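Local coordinates for protein MHC class I antigen (Anolis carolinensis, PDB 7CPO) that probably presents peptides at the cell surface for recognition by T cells, as classical MHC class I molecules do, at residues Ile125-Trp134 / Trp148-Lys159. Numbering follows the deposited sequence.
Sequences ISLDKDTLTW and WDADFRDNEYKK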
loop_
_atom_site.group_PDB
_atom_site.type_symbol
_atom_site.label_atom_id
_atom_site.label_comp_id
_atom_site.label_asym_id
_atom_site.label_seq_id
_atom_site.Cartn_x
_atom_site.Cartn_y
_atom_site.Cartn_z
ATOM N N ILE A 125 -9.029 -7.180 -17.832
ATOM C CA ILE A 125 -9.705 -6.219 -18.700
ATOM C C ILE A 125 -9.640 -4.852 -18.026
ATOM O O ILE A 125 -9.621 -4.747 -16.793
ATOM C CB ILE A 125 -11.167 -6.649 -19.012
ATOM C CG1 ILE A 125 -11.629 -6.074 -20.352
ATOM C CG2 ILE A 125 -12.147 -6.285 -17.871
ATOM C CD1 ILE A 125 -12.911 -6.696 -20.878
ATOM N N SER A 126 -9.563 -3.798 -18.837
ATOM C CA SER A 126 -9.582 -2.439 -18.305
ATOM C C SER A 126 -10.353 -1.537 -19.254
ATOM O O SER A 126 -10.429 -1.792 -20.455
ATOM C CB SER A 126 -8.168 -1.878 -18.070
ATOM O OG SER A 126 -7.395 -1.863 -19.254
ATOM N N LEU A 127 -10.939 -0.488 -18.705
ATOM C CA LEU A 127 -11.716 0.440 -19.506
ATOM C C LEU A 127 -10.782 1.498 -20.058
ATOM O O LEU A 127 -9.974 2.060 -19.317
ATOM C CB LEU A 127 -12.830 1.091 -18.680
ATOM C CG LEU A 127 -13.513 2.302 -19.318
ATOM C CD1 LEU A 127 -14.298 1.890 -20.573
ATOM C CD2 LEU A 127 -14.436 2.981 -18.312
ATOM N N ASP A 128 -10.869 1.740 -21.360
ATOM C CA ASP A 128 -10.236 2.908 -21.971
ATOM C C ASP A 128 -11.306 3.992 -22.016
ATOM O O ASP A 128 -12.241 3.947 -22.827
ATOM C CB ASP A 128 -9.670 2.597 -23.352
ATOM C CG ASP A 128 -8.910 3.784 -23.960
ATOM O OD1 ASP A 128 -8.917 4.882 -23.353
ATOM O OD2 ASP A 128 -8.306 3.619 -25.051
ATOM N N LYS A 129 -11.158 4.957 -21.110
ATOM C CA LYS A 129 -12.083 6.072 -20.974
ATOM C C LYS A 129 -12.160 6.914 -22.251
ATOM O O LYS A 129 -13.215 7.480 -22.563
ATOM C CB LYS A 129 -11.608 6.906 -19.783
ATOM C CG LYS A 129 -12.584 7.828 -19.160
ATOM C CD LYS A 129 -11.996 8.358 -17.866
ATOM C CE LYS A 129 -10.595 8.908 -18.054
ATOM N NZ LYS A 129 -10.588 10.200 -18.807
ATOM N N ASP A 130 -11.058 7.004 -22.997
ATOM C CA ASP A 130 -10.936 7.935 -24.113
ATOM C C ASP A 130 -11.529 7.402 -25.413
ATOM O O ASP A 130 -11.903 8.203 -26.281
ATOM C CB ASP A 130 -9.457 8.301 -24.325
ATOM C CG ASP A 130 -8.826 8.950 -23.091
ATOM O OD1 ASP A 130 -9.564 9.495 -22.225
ATOM O OD2 ASP A 130 -7.583 8.907 -22.984
ATOM N N THR A 131 -11.612 6.080 -25.578
ATOM C CA THR A 131 -12.285 5.477 -26.722
ATOM C C THR A 131 -13.606 4.839 -26.346
ATOM O O THR A 131 -14.332 4.393 -27.240
ATOM C CB THR A 131 -11.397 4.409 -27.362
ATOM O OG1 THR A 131 -11.102 3.409 -26.381
ATOM C CG2 THR A 131 -10.081 5.027 -27.853
ATOM N N LEU A 132 -13.922 4.782 -25.049
ATOM C CA LEU A 132 -15.074 4.063 -24.508
ATOM C C LEU A 132 -15.134 2.624 -25.016
ATOM O O LEU A 132 -16.186 2.126 -25.422
ATOM C CB LEU A 132 -16.372 4.800 -24.810
ATOM C CG LEU A 132 -16.703 5.934 -23.842
ATOM C CD1 LEU A 132 -18.055 6.511 -24.166
ATOM C CD2 LEU A 132 -16.641 5.475 -22.392
ATOM N N THR A 133 -13.987 1.946 -24.987
ATOM C CA THR A 133 -13.898 0.525 -25.302
ATOM C C THR A 133 -13.081 -0.163 -24.217
ATOM O O THR A 133 -12.424 0.488 -23.398
ATOM C CB THR A 133 -13.249 0.271 -26.672
ATOM O OG1 THR A 133 -11.919 0.793 -26.677
ATOM C CG2 THR A 133 -14.053 0.931 -27.794
ATOM N N TRP A 134 -13.090 -1.494 -24.228
ATOM C CA TRP A 134 -12.390 -2.275 -23.217
ATOM C C TRP A 134 -11.178 -2.979 -23.820
ATOM O O TRP A 134 -11.241 -3.487 -24.943
ATOM C CB TRP A 134 -13.340 -3.297 -22.571
ATOM C CG TRP A 134 -14.489 -2.648 -21.784
ATOM C CD1 TRP A 134 -15.670 -2.185 -22.291
ATOM C CD2 TRP A 134 -14.531 -2.390 -20.371
ATOM N NE1 TRP A 134 -16.451 -1.660 -21.283
ATOM C CE2 TRP A 134 -15.779 -1.779 -20.092
ATOM C CE3 TRP A 134 -13.636 -2.622 -19.308
ATOM C CZ2 TRP A 134 -16.157 -1.392 -18.795
ATOM C CZ3 TRP A 134 -14.012 -2.242 -18.023
ATOM C CH2 TRP A 134 -15.263 -1.630 -17.782
ATOM N N TRP A 148 -19.342 -5.954 -22.780
ATOM C CA TRP A 148 -19.091 -4.637 -22.214
ATOM C C TRP A 148 -18.871 -3.580 -23.291
ATOM O O TRP A 148 -19.353 -2.452 -23.142
ATOM C CB TRP A 148 -17.917 -4.707 -21.248
ATOM C CG TRP A 148 -18.236 -5.476 -20.023
ATOM C CD1 TRP A 148 -19.372 -6.207 -19.777
ATOM C CD2 TRP A 148 -17.427 -5.580 -18.847
ATOM N NE1 TRP A 148 -19.307 -6.773 -18.524
ATOM C CE2 TRP A 148 -18.126 -6.402 -17.931
ATOM C CE3 TRP A 148 -16.178 -5.064 -18.477
ATOM C CZ2 TRP A 148 -17.618 -6.710 -16.669
ATOM C CZ3 TRP A 148 -15.673 -5.373 -17.215
ATOM C CH2 TRP A 148 -16.389 -6.192 -16.331
ATOM N N ASP A 149 -18.176 -3.915 -24.385
ATOM C CA ASP A 149 -18.064 -2.962 -25.489
ATOM C C ASP A 149 -19.433 -2.522 -25.973
ATOM O O ASP A 149 -19.628 -1.354 -26.319
ATOM C CB ASP A 149 -17.296 -3.562 -26.665
ATOM C CG ASP A 149 -15.787 -3.337 -26.576
ATOM O OD1 ASP A 149 -15.326 -2.677 -25.605
ATOM O OD2 ASP A 149 -15.058 -3.858 -27.468
ATOM N N ALA A 150 -20.402 -3.428 -25.971
ATOM C CA ALA A 150 -21.726 -3.117 -26.495
ATOM C C ALA A 150 -22.641 -2.405 -25.506
ATOM O O ALA A 150 -23.734 -1.992 -25.908
ATOM C CB ALA A 150 -22.403 -4.399 -26.975
ATOM N N ASP A 151 -22.245 -2.255 -24.239
ATOM C CA ASP A 151 -23.105 -1.620 -23.232
ATOM C C ASP A 151 -22.785 -0.125 -23.145
ATOM O O ASP A 151 -22.235 0.368 -22.157
ATOM C CB ASP A 151 -22.937 -2.308 -21.882
ATOM C CG ASP A 151 -24.061 -1.995 -20.925
ATOM O OD1 ASP A 151 -24.822 -1.020 -21.192
ATOM O OD2 ASP A 151 -24.189 -2.718 -19.906
ATOM N N PHE A 152 -23.179 0.590 -24.209
ATOM C CA PHE A 152 -22.794 1.987 -24.386
ATOM C C PHE A 152 -23.178 2.829 -23.181
ATOM O O PHE A 152 -22.378 3.653 -22.710
ATOM C CB PHE A 152 -23.437 2.555 -25.663
ATOM C CG PHE A 152 -23.056 1.806 -26.908
ATOM C CD1 PHE A 152 -21.775 1.255 -27.032
ATOM C CD2 PHE A 152 -23.967 1.618 -27.943
ATOM C CE1 PHE A 152 -21.411 0.537 -28.170
ATOM C CE2 PHE A 152 -23.603 0.908 -29.083
ATOM C CZ PHE A 152 -22.328 0.359 -29.193
ATOM N N ARG A 153 -24.396 2.627 -22.663
ATOM C CA ARG A 153 -24.880 3.436 -21.548
ATOM C C ARG A 153 -24.050 3.192 -20.288
ATOM O O ARG A 153 -23.609 4.143 -19.631
ATOM C CB ARG A 153 -26.367 3.152 -21.306
ATOM C CG ARG A 153 -27.098 4.243 -20.534
ATOM C CD ARG A 153 -28.605 4.253 -20.843
ATOM N NE ARG A 153 -29.064 5.589 -21.213
ATOM C CZ ARG A 153 -29.738 5.879 -22.324
ATOM N NH1 ARG A 153 -30.058 4.919 -23.186
ATOM N NH2 ARG A 153 -30.092 7.136 -22.572
ATOM N N ASP A 154 -23.811 1.920 -19.943
ATOM C CA ASP A 154 -23.036 1.627 -18.741
ATOM C C ASP A 154 -21.612 2.132 -18.884
ATOM O O ASP A 154 -21.034 2.650 -17.923
ATOM C CB ASP A 154 -23.051 0.125 -18.433
ATOM C CG ASP A 154 -23.357 -0.170 -16.965
ATOM O OD1 ASP A 154 -23.858 -1.270 -16.670
ATOM O OD2 ASP A 154 -23.101 0.693 -16.095
ATOM N N ASN A 155 -21.034 2.011 -20.079
ATOM C CA ASN A 155 -19.690 2.539 -20.281
ATOM C C ASN A 155 -19.647 4.041 -20.053
ATOM O O ASN A 155 -18.634 4.560 -19.574
ATOM C CB ASN A 155 -19.200 2.199 -21.684
ATOM C CG ASN A 155 -18.906 0.729 -21.852
ATOM O OD1 ASN A 155 -18.611 0.017 -20.876
ATOM N ND2 ASN A 155 -18.989 0.257 -23.102
ATOM N N GLU A 156 -20.738 4.754 -20.360
ATOM C CA GLU A 156 -20.748 6.189 -20.108
ATOM C C GLU A 156 -20.894 6.497 -18.620
ATOM O O GLU A 156 -20.293 7.460 -18.131
ATOM C CB GLU A 156 -21.837 6.887 -20.914
ATOM C CG GLU A 156 -21.544 6.897 -22.414
ATOM C CD GLU A 156 -20.732 8.117 -22.892
ATOM O OE1 GLU A 156 -20.066 8.787 -22.062
ATOM O OE2 GLU A 156 -20.738 8.388 -24.118
ATOM N N TYR A 157 -21.652 5.683 -17.867
ATOM C CA TYR A 157 -21.689 5.880 -16.413
ATOM C C TYR A 157 -20.290 5.846 -15.828
ATOM O O TYR A 157 -19.982 6.596 -14.894
ATOM C CB TYR A 157 -22.528 4.812 -15.707
ATOM C CG TYR A 157 -23.978 4.752 -16.077
ATOM C CD1 TYR A 157 -24.658 5.884 -16.521
ATOM C CD2 TYR A 157 -24.679 3.555 -15.974
ATOM C CE1 TYR A 157 -26.003 5.822 -16.852
ATOM C CE2 TYR A 157 -26.007 3.482 -16.309
ATOM C CZ TYR A 157 -26.671 4.619 -16.742
ATOM O OH TYR A 157 -28.011 4.545 -17.064
ATOM N N LYS A 158 -19.434 4.961 -16.357
ATOM C CA LYS A 158 -18.090 4.823 -15.815
ATOM C C LYS A 158 -17.220 6.021 -16.173
ATOM O O LYS A 158 -16.496 6.539 -15.314
ATOM C CB LYS A 158 -17.475 3.516 -16.305
ATOM C CG LYS A 158 -18.120 2.328 -15.677
ATOM C CD LYS A 158 -17.629 1.036 -16.245
ATOM C CE LYS A 158 -18.337 -0.140 -15.550
ATOM N NZ LYS A 158 -19.800 0.010 -15.591
ATOM N N LYS A 159 -17.297 6.487 -17.421
ATOM C CA LYS A 159 -16.611 7.719 -17.804
ATOM C C LYS A 159 -17.073 8.891 -16.943
ATOM O O LYS A 159 -16.253 9.646 -16.406
ATOM C CB LYS A 159 -16.859 8.010 -19.284
ATOM C CG LYS A 159 -16.142 9.235 -19.842
ATOM C CD LYS A 159 -16.524 9.454 -21.322
ATOM C CE LYS A 159 -15.650 10.493 -22.024
ATOM N NZ LYS A 159 -15.642 11.816 -21.333
HETATM O O HOH W 1 -19.046 2.447 -25.452
#
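Trp134 and Trp148 meet where the outermost hairpin of the alpha 1/alpha 2 sheet runs beneath the broken helix of alpha 2. Strands 122-128 and 133-136 are joined by a turn with a G1 beta bulge, Leu132 and Thr133 both facing Asp128. Above them helix 141-149 gives way near Asp149 to helix 152-176, and the backbones come closest at Thr133 and Asp149, whose CA atoms lie 5.4 Å apart.

The Trp134 indole is gripped on several sides. The edge of Trp148 points at one face, six-membered ring centroids 4.6 Å apart and planes at 61°, while Trp148 CB sits over the five-membered ring as a CH-pi contact. Leu127 CD1 lies against the opposite face. With CG beside its backbone N (chi1 -64°), Trp134 sends NE1 to Asn155 OD1 at 2.8 Å; the oxygen lies near the indole plane, but NE1 approaches from above the amide carbonyl plane. Asn155 ND2 in turn donates to Trp148 O (2.7 Å), and a water links ND2 to Leu132 O. Asp149 OD1 takes the backbone N of Trp134 nearly along its C-O axis, at 2.9 Å; its OD2 pairs with Lys145. Farther along, the Lys158 chain runs by the indole edge, and Leu132 CD2 packs on Lys159 CB; the ammonium groups of Lys159 and Lys129 both pair with Glu163.

Asn155, bonded through both OD1 and ND2, has its amide rotation fixed and links the hairpin to both helical pieces. Trp148 NE1 bonds the bound peptide's backbone, consistent with Trp134 acting as a second-shell residue behind a peptide-binding side chain.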